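Local coordinates for citryl-CoA lyase (Hydrogenobacter thermophilus, PDB 6HXP), which cleaves citryl-CoA into acetyl-CoA and oxaloacetate, as a lyase belonging to the citrate synthase family, at the interface of chains A and B and the interface of chains A and C. Residues are numbered along the deposited sequence; one frame, centred on the assembly and turned at random. Chains: chain A/B/C, Citryl-CoA lyase.

Contact 1: the interface of chains A and B. Residues chain A 66, 72, 75-76, 229, 234; chain B 4-6.
B:Trp5, in the N-terminal strand 5-7 of this citrate synthase-family enzyme, presses its indole into chain A between helix 69-79 and the stem of A:Lys234. From CB outward, the B:Trp5 CB methylene first meets A:Ile66 CD1 at 4.1 Å, and the same methyl sits at the ring edge, in plane, near CE3. With CG anti to the carbonyl carbon (chi1 -59°) and the ring turned about CB-CG (chi2 94°), the benzene half points toward chain A. There B:Trp5 CE3 lies 3.4 Å from A:Lys234 CE, and A:Lys234 CD rides over the face in a CH-pi contact. At the far rim B:Trp5 CH2 reaches A:Ile72 CG2 at 3.8 Å, with A:Ser76 OG at the ring edge; that hydroxyl is spent on the helix carbonyl A:Ile72 O, 2.8 Å away. A lysine suits the indole face because its long methylene chain packs there while its bends at chi2 and chi4 (-76°) bring A:Lys234 NZ back to B:Ile4 O, a hydrogen bond of 3.2 Å. With an alanine here instead of B:Trp5, the stem of A:Lys234 would probably lose its flat support and its ammonium be freer to swing off B:Ile4 O. Water 1 links A:Lys234 NZ and A:Glu229 OE2 to the backbone N and O of B:Lys6. The B:Lys6 side chain is poorly ordered, though B:Lys6 NZ is placed 3.0 Å from A:Glu229 OE2 as a salt bridge on the carboxylate's syn side.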
loop_
_atom_site.group_PDB
_atom_site.type_symbol
_atom_site.label_atom_id
_atom_site.label_comp_id
_atom_site.label_asym_id
_atom_site.label_seq_id
_atom_site.Cartn_x
_atom_site.Cartn_y
_atom_site.Cartn_z
ATOM N N ILE A 66 18.795 7.173 -2.266
ATOM C CA ILE A 66 18.346 5.812 -2.108
ATOM C C ILE A 66 18.372 5.336 -0.671
ATOM O O ILE A 66 17.721 4.318 -0.386
ATOM C CB ILE A 66 19.152 4.921 -3.085
ATOM C CG1 ILE A 66 18.493 3.612 -3.378
ATOM C CG2 ILE A 66 20.585 4.730 -2.605
ATOM C CD1 ILE A 66 19.151 2.923 -4.613
ATOM N N ILE A 72 14.017 2.587 -0.055
ATOM C CA ILE A 72 14.291 1.163 0.057
ATOM C C ILE A 72 12.985 0.391 -0.195
ATOM O O ILE A 72 12.973 -0.582 -0.953
ATOM C CB ILE A 72 14.844 0.814 1.451
ATOM C CG1 ILE A 72 16.213 1.496 1.659
ATOM C CG2 ILE A 72 14.917 -0.721 1.637
ATOM C CD1 ILE A 72 16.759 1.245 3.075
ATOM N N ARG A 75 11.746 0.730 -3.978
ATOM C CA ARG A 75 12.554 -0.035 -4.904
ATOM C C ARG A 75 12.465 -1.545 -4.667
ATOM O O ARG A 75 12.486 -2.314 -5.622
ATOM C CB ARG A 75 14.012 0.448 -4.846
ATOM C CG ARG A 75 14.129 1.898 -5.311
ATOM C CD ARG A 75 15.558 2.460 -5.265
ATOM N NE ARG A 75 16.261 1.950 -6.418
ATOM C CZ ARG A 75 16.922 2.610 -7.388
ATOM N NH1 ARG A 75 17.067 3.964 -7.352
ATOM N NH2 ARG A 75 17.472 1.940 -8.371
ATOM N N SER A 76 12.316 -1.980 -3.422
ATOM C CA SER A 76 12.150 -3.407 -3.102
ATOM C C SER A 76 10.805 -3.894 -3.659
ATOM O O SER A 76 10.757 -4.955 -4.281
ATOM C CB SER A 76 12.220 -3.664 -1.595
ATOM O OG SER A 76 13.512 -3.312 -1.132
ATOM N N GLU A 229 17.690 -2.521 -13.356
ATOM C CA GLU A 229 18.049 -3.629 -12.508
ATOM C C GLU A 229 17.237 -4.830 -12.888
ATOM O O GLU A 229 16.106 -4.710 -13.379
ATOM C CB GLU A 229 17.760 -3.272 -11.040
ATOM C CG GLU A 229 18.533 -2.059 -10.525
ATOM C CD GLU A 229 20.013 -2.307 -10.297
ATOM O OE1 GLU A 229 20.454 -3.471 -10.417
ATOM O OE2 GLU A 229 20.717 -1.341 -9.933
ATOM N N LYS A 234 16.804 -6.873 -5.450
ATOM C CA LYS A 234 16.803 -6.310 -4.090
ATOM C C LYS A 234 16.417 -7.377 -3.076
ATOM O O LYS A 234 15.248 -7.571 -2.717
ATOM C CB LYS A 234 15.877 -5.101 -3.973
ATOM C CG LYS A 234 16.341 -3.954 -4.858
ATOM C CD LYS A 234 17.781 -3.476 -4.536
ATOM C CE LYS A 234 18.238 -2.225 -5.271
ATOM N NZ LYS A 234 18.583 -2.528 -6.677
ATOM N N ILE B 4 24.698 -3.393 -4.358
ATOM C CA ILE B 4 23.413 -3.679 -5.006
ATOM C C ILE B 4 22.554 -2.425 -5.114
ATOM O O ILE B 4 21.642 -2.407 -5.931
ATOM C CB ILE B 4 22.641 -4.873 -4.356
ATOM C CG1 ILE B 4 21.862 -4.495 -3.065
ATOM C CG2 ILE B 4 23.595 -6.055 -4.099
ATOM C CD1 ILE B 4 20.965 -5.661 -2.491
ATOM N N TRP B 5 22.826 -1.399 -4.297
ATOM C CA TRP B 5 22.043 -0.170 -4.288
ATOM C C TRP B 5 22.760 0.842 -5.135
ATOM O O TRP B 5 23.714 1.457 -4.678
ATOM C CB TRP B 5 21.807 0.293 -2.841
ATOM C CG TRP B 5 21.094 -0.725 -2.007
ATOM C CD1 TRP B 5 21.658 -1.670 -1.205
ATOM C CD2 TRP B 5 19.676 -0.946 -1.954
ATOM N NE1 TRP B 5 20.676 -2.461 -0.640
ATOM C CE2 TRP B 5 19.447 -2.005 -1.051
ATOM C CE3 TRP B 5 18.576 -0.294 -2.516
ATOM C CZ2 TRP B 5 18.159 -2.487 -0.781
ATOM C CZ3 TRP B 5 17.305 -0.785 -2.263
ATOM C CH2 TRP B 5 17.103 -1.794 -1.337
ATOM N N LYS B 6 22.402 0.896 -6.414
ATOM C CA LYS B 6 23.016 1.793 -7.387
ATOM C C LYS B 6 22.000 2.804 -7.818
ATOM O O LYS B 6 20.800 2.505 -7.941
ATOM C CB LYS B 6 23.474 1.019 -8.625
ATOM C CG LYS B 6 24.365 -0.163 -8.331
ATOM C CD LYS B 6 25.128 -0.590 -9.582
ATOM C CE LYS B 6 24.260 -1.107 -10.714
ATOM N NZ LYS B 6 23.533 -2.364 -10.356
HETATM O O HOH W 1 19.910 -0.202 -7.603
HETATM O O HOH W 2 19.781 1.671 -10.282
HETATM O O HOH W 3 20.507 -4.501 -7.435
#

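Contact 2: the interface of chains A and B. Residues chain A 84, 223, 227; chain B 202, 204-205.
One carboxylate oxygen, B:Asp202 OD2, is gripped by A:Tyr223 OH from across the interface and by NE and NH2 of B:Arg204 from its own chain. A:Tyr223 OH donates a short bond of 2.6 Å to the anti lone pair of B:Asp202 OD2, with ring and carboxylate planes turned 79° apart. B:Arg204 NE takes the syn lone pair of B:Asp202 OD2 at 2.7 Å, giving a salt bridge within chain B, while B:Arg204 N meets OD1 from above the carboxylate plane. Aspartate is short and rigid enough to be fixed this way, and its charge would probably strengthen the phenol's bond. The guanidinium offers a face to A:Thr227 CG2, which lies over its centre, 3.6 Å from B:Arg204 CZ. Threonine suits this place because OG1, set between backbone N and carbonyl carbon (chi1 64°), bonds back to A:Tyr223 O and turns the methyl toward the arginine. Water 4 joins B:Arg204 NH1 to A:Thr227 O. Nearer its root the tyrosine ring is met by B:Leu205 CD1, 4.0 Å from A:Tyr223 CD1, the side chains crossing at about a right angle. The site fastens helix 206-228 of one subunit to the 3-10 helix 203-205 of the other, probably helping to hold the dimer typical of this family.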
loop_
_atom_site.group_PDB
_atom_site.type_symbol
_atom_site.label_atom_id
_atom_site.label_comp_id
_atom_site.label_asym_id
_atom_site.label_seq_id
_atom_site.Cartn_x
_atom_site.Cartn_y
_atom_site.Cartn_z
ATOM N N LEU A 84 4.828 0.721 -11.775
ATOM C CA LEU A 84 5.393 1.895 -11.141
ATOM C C LEU A 84 4.521 2.491 -10.030
ATOM O O LEU A 84 5.052 2.901 -8.992
ATOM C CB LEU A 84 5.729 2.906 -12.228
ATOM C CG LEU A 84 6.459 4.153 -11.766
ATOM C CD1 LEU A 84 7.533 4.537 -12.735
ATOM C CD2 LEU A 84 5.491 5.295 -11.513
ATOM N N TYR A 223 11.234 4.071 -11.237
ATOM C CA TYR A 223 11.510 3.940 -12.673
ATOM C C TYR A 223 12.949 3.416 -12.868
ATOM O O TYR A 223 13.205 2.563 -13.717
ATOM C CB TYR A 223 11.311 5.300 -13.368
ATOM C CG TYR A 223 11.761 5.305 -14.809
ATOM C CD1 TYR A 223 10.954 4.791 -15.821
ATOM C CD2 TYR A 223 13.016 5.773 -15.156
ATOM C CE1 TYR A 223 11.387 4.792 -17.154
ATOM C CE2 TYR A 223 13.494 5.662 -16.457
ATOM C CZ TYR A 223 12.661 5.207 -17.454
ATOM O OH TYR A 223 13.191 5.169 -18.733
ATOM N N THR A 227 13.925 -0.178 -14.775
ATOM C CA THR A 227 14.555 -0.103 -16.085
ATOM C C THR A 227 16.027 -0.364 -16.075
ATOM O O THR A 227 16.602 -0.531 -17.163
ATOM C CB THR A 227 14.255 1.271 -16.718
ATOM O OG1 THR A 227 14.857 2.312 -15.937
ATOM C CG2 THR A 227 12.754 1.490 -16.914
ATOM N N ASP B 202 10.598 8.286 -21.831
ATOM C CA ASP B 202 10.336 6.878 -22.077
ATOM C C ASP B 202 8.874 6.559 -21.753
ATOM O O ASP B 202 8.321 7.041 -20.749
ATOM C CB ASP B 202 11.250 6.059 -21.162
ATOM C CG ASP B 202 11.141 4.545 -21.237
ATOM O OD1 ASP B 202 10.419 4.031 -22.132
ATOM O OD2 ASP B 202 11.796 3.873 -20.434
ATOM N N ARG B 204 7.719 4.012 -20.485
ATOM C CA ARG B 204 7.642 3.338 -19.194
ATOM C C ARG B 204 7.508 4.289 -18.020
ATOM O O ARG B 204 7.208 3.870 -16.900
ATOM C CB ARG B 204 8.816 2.395 -18.989
ATOM C CG ARG B 204 8.819 1.288 -20.029
ATOM C CD ARG B 204 10.083 0.447 -19.978
ATOM N NE ARG B 204 11.200 1.214 -20.468
ATOM C CZ ARG B 204 12.471 0.819 -20.444
ATOM N NH1 ARG B 204 12.787 -0.406 -20.025
ATOM N NH2 ARG B 204 13.428 1.626 -20.886
ATOM N N LEU B 205 7.640 5.590 -18.264
ATOM C CA LEU B 205 7.448 6.604 -17.233
ATOM C C LEU B 205 6.013 7.209 -17.260
ATOM O O LEU B 205 5.640 8.015 -16.411
ATOM C CB LEU B 205 8.477 7.714 -17.469
ATOM C CG LEU B 205 8.636 8.726 -16.418
ATOM C CD1 LEU B 205 8.984 8.117 -14.983
ATOM C CD2 LEU B 205 9.810 9.660 -16.800
HETATM O O HOH W 4 15.591 -1.164 -19.618
#

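Contact 3: the interface of chains A and C. Residues chain A 242-245; chain C 5-7.
A:Val242, A:Glu243 and A:Tyr244 run parallel to C:Trp5, C:Lys6 and C:Thr7, so two short strands from different subunits join as one sheet. A:Glu243 uses both its backbone groups to bracket C:Lys6: its N donates to C:Trp5 O at 3.1 Å in the carbonyl plane, and its O accepts from C:Thr7 N at 3.0 Å, nearly along the C=O axis. The register ends at C:Thr7 O, which takes A:Thr245 N at 2.9 Å from above the carbonyl plane. A:Thr245 OG1 also comes within 3.2 Å of C:Thr7 O and can donate to it, which makes a threonine apt at the strand's end. A:Glu243 and C:Lys6 lie side by side, pointing the same way. The glutamate CG stands opposite the backbone N (chi1 180°) and the chain runs on extended beyond it, laying A:Glu243 OE1 3.4 Å from C:Lys6 CD, whereas the lysine bends at chi3 and chi4. A:Glu243 OE1 and C:Lys6 NZ therefore stay 5.7 Å apart, near enough for a mild attraction at most. The beta-branched pair A:Val242 and C:Thr7, residues well suited to strands, touches obliquely through CG1 and CG2. By tying the C-terminal segment of one chain to the N-terminal strand of another, this pairing probably helps build the tetramer found in the crystal.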
loop_
_atom_site.group_PDB
_atom_site.type_symbol
_atom_site.label_atom_id
_atom_site.label_comp_id
_atom_site.label_asym_id
_atom_site.label_seq_id
_atom_site.Cartn_x
_atom_site.Cartn_y
_atom_site.Cartn_z
ATOM N N VAL A 242 22.807 -10.665 7.398
ATOM C CA VAL A 242 21.887 -10.911 8.495
ATOM C C VAL A 242 22.531 -11.505 9.727
ATOM O O VAL A 242 23.367 -12.383 9.603
ATOM C CB VAL A 242 20.758 -11.833 7.953
ATOM C CG1 VAL A 242 19.778 -12.239 9.053
ATOM C CG2 VAL A 242 20.035 -11.167 6.778
ATOM N N GLU A 243 22.135 -11.037 10.912
ATOM C CA GLU A 243 22.520 -11.637 12.175
ATOM C C GLU A 243 21.276 -12.361 12.727
ATOM O O GLU A 243 20.253 -11.722 12.993
ATOM C CB GLU A 243 22.998 -10.581 13.179
ATOM C CG GLU A 243 23.405 -11.193 14.507
ATOM C CD GLU A 243 23.750 -10.239 15.629
ATOM O OE1 GLU A 243 23.794 -9.010 15.393
ATOM O OE2 GLU A 243 23.991 -10.734 16.754
ATOM N N TYR A 244 21.364 -13.675 12.891
ATOM C CA TYR A 244 20.292 -14.466 13.483
ATOM C C TYR A 244 20.464 -14.490 15.009
ATOM O O TYR A 244 21.547 -14.787 15.519
ATOM C CB TYR A 244 20.274 -15.867 12.910
ATOM C CG TYR A 244 19.164 -16.706 13.477
ATOM C CD1 TYR A 244 17.846 -16.512 13.076
ATOM C CD2 TYR A 244 19.429 -17.743 14.353
ATOM C CE1 TYR A 244 16.814 -17.261 13.614
ATOM C CE2 TYR A 244 18.405 -18.515 14.888
ATOM C CZ TYR A 244 17.101 -18.298 14.481
ATOM O OH TYR A 244 16.112 -19.108 14.975
ATOM N N THR A 245 19.400 -14.148 15.729
ATOM C CA THR A 245 19.372 -14.002 17.176
ATOM C C THR A 245 18.377 -14.952 17.839
ATOM O O THR A 245 18.112 -14.806 19.033
ATOM C CB THR A 245 18.945 -12.532 17.460
ATOM O OG1 THR A 245 17.636 -12.328 16.923
ATOM C CG2 THR A 245 19.888 -11.514 16.824
ATOM N N TRP C 5 20.345 -5.879 9.641
ATOM C CA TRP C 5 19.233 -6.789 9.397
ATOM C C TRP C 5 19.363 -7.944 10.349
ATOM O O TRP C 5 20.146 -8.852 10.107
ATOM C CB TRP C 5 19.211 -7.209 7.918
ATOM C CG TRP C 5 19.084 -6.049 6.981
ATOM C CD1 TRP C 5 20.096 -5.370 6.373
ATOM C CD2 TRP C 5 17.868 -5.384 6.601
ATOM N NE1 TRP C 5 19.586 -4.327 5.623
ATOM C CE2 TRP C 5 18.216 -4.345 5.713
ATOM C CE3 TRP C 5 16.517 -5.623 6.860
ATOM C CZ2 TRP C 5 17.255 -3.484 5.165
ATOM C CZ3 TRP C 5 15.571 -4.758 6.333
ATOM C CH2 TRP C 5 15.931 -3.775 5.426
ATOM N N LYS C 6 18.713 -7.828 11.503
ATOM C CA LYS C 6 18.755 -8.836 12.557
ATOM C C LYS C 6 17.396 -9.446 12.694
ATOM O O LYS C 6 16.364 -8.771 12.541
ATOM C CB LYS C 6 19.131 -8.202 13.899
ATOM C CG LYS C 6 20.399 -7.385 13.872
ATOM C CD LYS C 6 20.939 -7.177 15.285
ATOM C CE LYS C 6 20.042 -6.363 16.198
ATOM N NZ LYS C 6 19.868 -4.954 15.728
ATOM N N THR C 7 17.367 -10.741 13.029
ATOM C CA THR C 7 16.105 -11.406 13.218
ATOM C C THR C 7 16.266 -12.693 14.006
ATOM O O THR C 7 17.315 -13.342 13.910
ATOM C CB THR C 7 15.440 -11.748 11.854
ATOM O OG1 THR C 7 14.170 -12.330 12.061
ATOM C CG2 THR C 7 16.283 -12.697 11.005
#

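Contact 4: the interface of chains A and B. Residues chain A 33-34, 37, 58; chain B 33-34, 37, 58, 212.
A:Phe33 and B:Phe33 lie rim to rim about the two-fold axis, their ring planes almost parallel but stepped, so that the faces do not stack. A:Phe33 CD2 lies 3.7 Å from B:Phe33 CD2. Each side chain leaves the start of helix 33-42 with CG opposite its backbone N (chi1 -177°), a course that carries the ring over to the partner subunit. There the faces are filled from both sides. A:Ile37 CD1 of the same chain sits over the centre of one face of A:Phe33, and B:Leu58 CB sits over the other, 3.7 Å from the ring centroid in a CH-pi contact. Branched aliphatic residues suit these places because their methyls and methylenes fit flat aromatic faces without polar demands. At its far rim, A:Phe33 CZ reaches the backbone carbonyl B:Ile212 O at 3.4 Å. Replacing A:Phe33 by an alanine would probably open a gap between B:Leu58 and A:Ile37 and leave the B:Phe33 rim without its mate. Close by, water 5 bridges the helix-start amides A:Ala34 N and B:Ala34 N, each 3.2 Å from it. The symmetric aromatic pair adds an apolar patch at the two-fold axis of the A-B interface, which probably helps fit helices 33-42 and 48-60 of the two subunits together.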
loop_
_atom_site.group_PDB
_atom_site.type_symbol
_atom_site.label_atom_id
_atom_site.label_comp_id
_atom_site.label_asym_id
_atom_site.label_seq_id
_atom_site.Cartn_x
_atom_site.Cartn_y
_atom_site.Cartn_z
ATOM N N PHE A 33 2.060 24.486 -11.361
ATOM C CA PHE A 33 1.644 23.310 -10.590
ATOM C C PHE A 33 1.648 23.629 -9.087
ATOM O O PHE A 33 0.699 23.311 -8.402
ATOM C CB PHE A 33 2.539 22.141 -10.945
ATOM C CG PHE A 33 2.198 20.829 -10.301
ATOM C CD1 PHE A 33 0.885 20.389 -10.234
ATOM C CD2 PHE A 33 3.200 20.003 -9.821
ATOM C CE1 PHE A 33 0.587 19.128 -9.706
ATOM C CE2 PHE A 33 2.893 18.746 -9.270
ATOM C CZ PHE A 33 1.585 18.342 -9.204
ATOM N N ALA A 34 2.707 24.268 -8.557
ATOM C CA ALA A 34 2.739 24.626 -7.130
ATOM C C ALA A 34 1.561 25.555 -6.771
ATOM O O ALA A 34 0.994 25.432 -5.690
ATOM C CB ALA A 34 4.044 25.293 -6.753
ATOM N N ILE A 37 -1.465 23.413 -6.545
ATOM C CA ILE A 37 -1.399 22.653 -5.306
ATOM C C ILE A 37 -1.873 23.497 -4.127
ATOM O O ILE A 37 -2.657 23.049 -3.298
ATOM C CB ILE A 37 0.044 22.166 -5.096
ATOM C CG1 ILE A 37 0.350 21.055 -6.122
ATOM C CG2 ILE A 37 0.255 21.656 -3.674
ATOM C CD1 ILE A 37 1.830 20.771 -6.309
ATOM N N LEU A 58 8.354 22.796 -1.852
ATOM C CA LEU A 58 8.225 21.508 -2.530
ATOM C C LEU A 58 9.539 21.060 -3.148
ATOM O O LEU A 58 9.899 19.896 -3.058
ATOM C CB LEU A 58 7.096 21.566 -3.546
ATOM C CG LEU A 58 5.710 21.834 -2.929
ATOM C CD1 LEU A 58 4.682 22.099 -4.033
ATOM C CD2 LEU A 58 5.231 20.655 -2.086
ATOM N N PHE B 33 8.641 24.018 -9.021
ATOM C CA PHE B 33 8.483 22.596 -8.700
ATOM C C PHE B 33 8.367 21.768 -9.989
ATOM O O PHE B 33 9.023 20.756 -10.114
ATOM C CB PHE B 33 7.292 22.422 -7.781
ATOM C CG PHE B 33 7.036 21.028 -7.287
ATOM C CD1 PHE B 33 8.076 20.231 -6.834
ATOM C CD2 PHE B 33 5.744 20.537 -7.214
ATOM C CE1 PHE B 33 7.817 18.964 -6.300
ATOM C CE2 PHE B 33 5.490 19.254 -6.698
ATOM C CZ PHE B 33 6.539 18.482 -6.269
ATOM N N ALA B 34 7.542 22.190 -10.965
ATOM C CA ALA B 34 7.426 21.448 -12.230
ATOM C C ALA B 34 8.790 21.366 -12.945
ATOM O O ALA B 34 9.104 20.343 -13.544
ATOM C CB ALA B 34 6.407 22.082 -13.153
ATOM N N ILE B 37 10.771 18.767 -11.179
ATOM C CA ILE B 37 10.248 17.460 -11.550
ATOM C C ILE B 37 10.810 17.014 -12.895
ATOM O O ILE B 37 11.245 15.880 -13.060
ATOM C CB ILE B 37 8.713 17.528 -11.583
ATOM C CG1 ILE B 37 8.186 17.639 -10.137
ATOM C CG2 ILE B 37 8.120 16.306 -12.278
ATOM C CD1 ILE B 37 6.750 18.121 -10.033
ATOM N N LEU B 58 0.799 18.693 -15.582
ATOM C CA LEU B 58 0.557 18.298 -14.196
ATOM C C LEU B 58 -0.721 18.912 -13.648
ATOM O O LEU B 58 -1.485 18.243 -12.968
ATOM C CB LEU B 58 1.771 18.625 -13.342
ATOM C CG LEU B 58 3.050 17.872 -13.755
ATOM C CD1 LEU B 58 4.258 18.426 -12.995
ATOM C CD2 LEU B 58 2.938 16.375 -13.474
ATOM N N ILE B 212 2.329 11.941 -10.099
ATOM C CA ILE B 212 2.834 13.188 -9.549
ATOM C C ILE B 212 1.745 14.275 -9.577
ATOM O O ILE B 212 1.611 15.006 -8.602
ATOM C CB ILE B 212 4.071 13.640 -10.340
ATOM C CG1 ILE B 212 5.224 12.714 -10.054
ATOM C CG2 ILE B 212 4.446 15.114 -10.015
ATOM C CD1 ILE B 212 6.400 12.824 -11.061
HETATM O O HOH W 5 5.417 24.374 -10.169
#

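Contacts 1, 2 and 4 belong to the same A-B interface, with C-alpha centres about 15 Å apart for contacts 1 and 2, 19 Å for contacts 2 and 4, and 26 Å for contacts 1 and 4. Helix 206-228 serves both contact 2 and contact 4. Contact 3 lies on the A-C interface, about 20 Å from contact 1 and 41 Å from contact 4. Contacts 1 and 3 both use strand 5-7, including Trp5 and Lys6. Since every copy behaves alike, this strand can dock on one neighbour largely by side chains and pair with another by backbone, probably coupling dimer and tetramer formation.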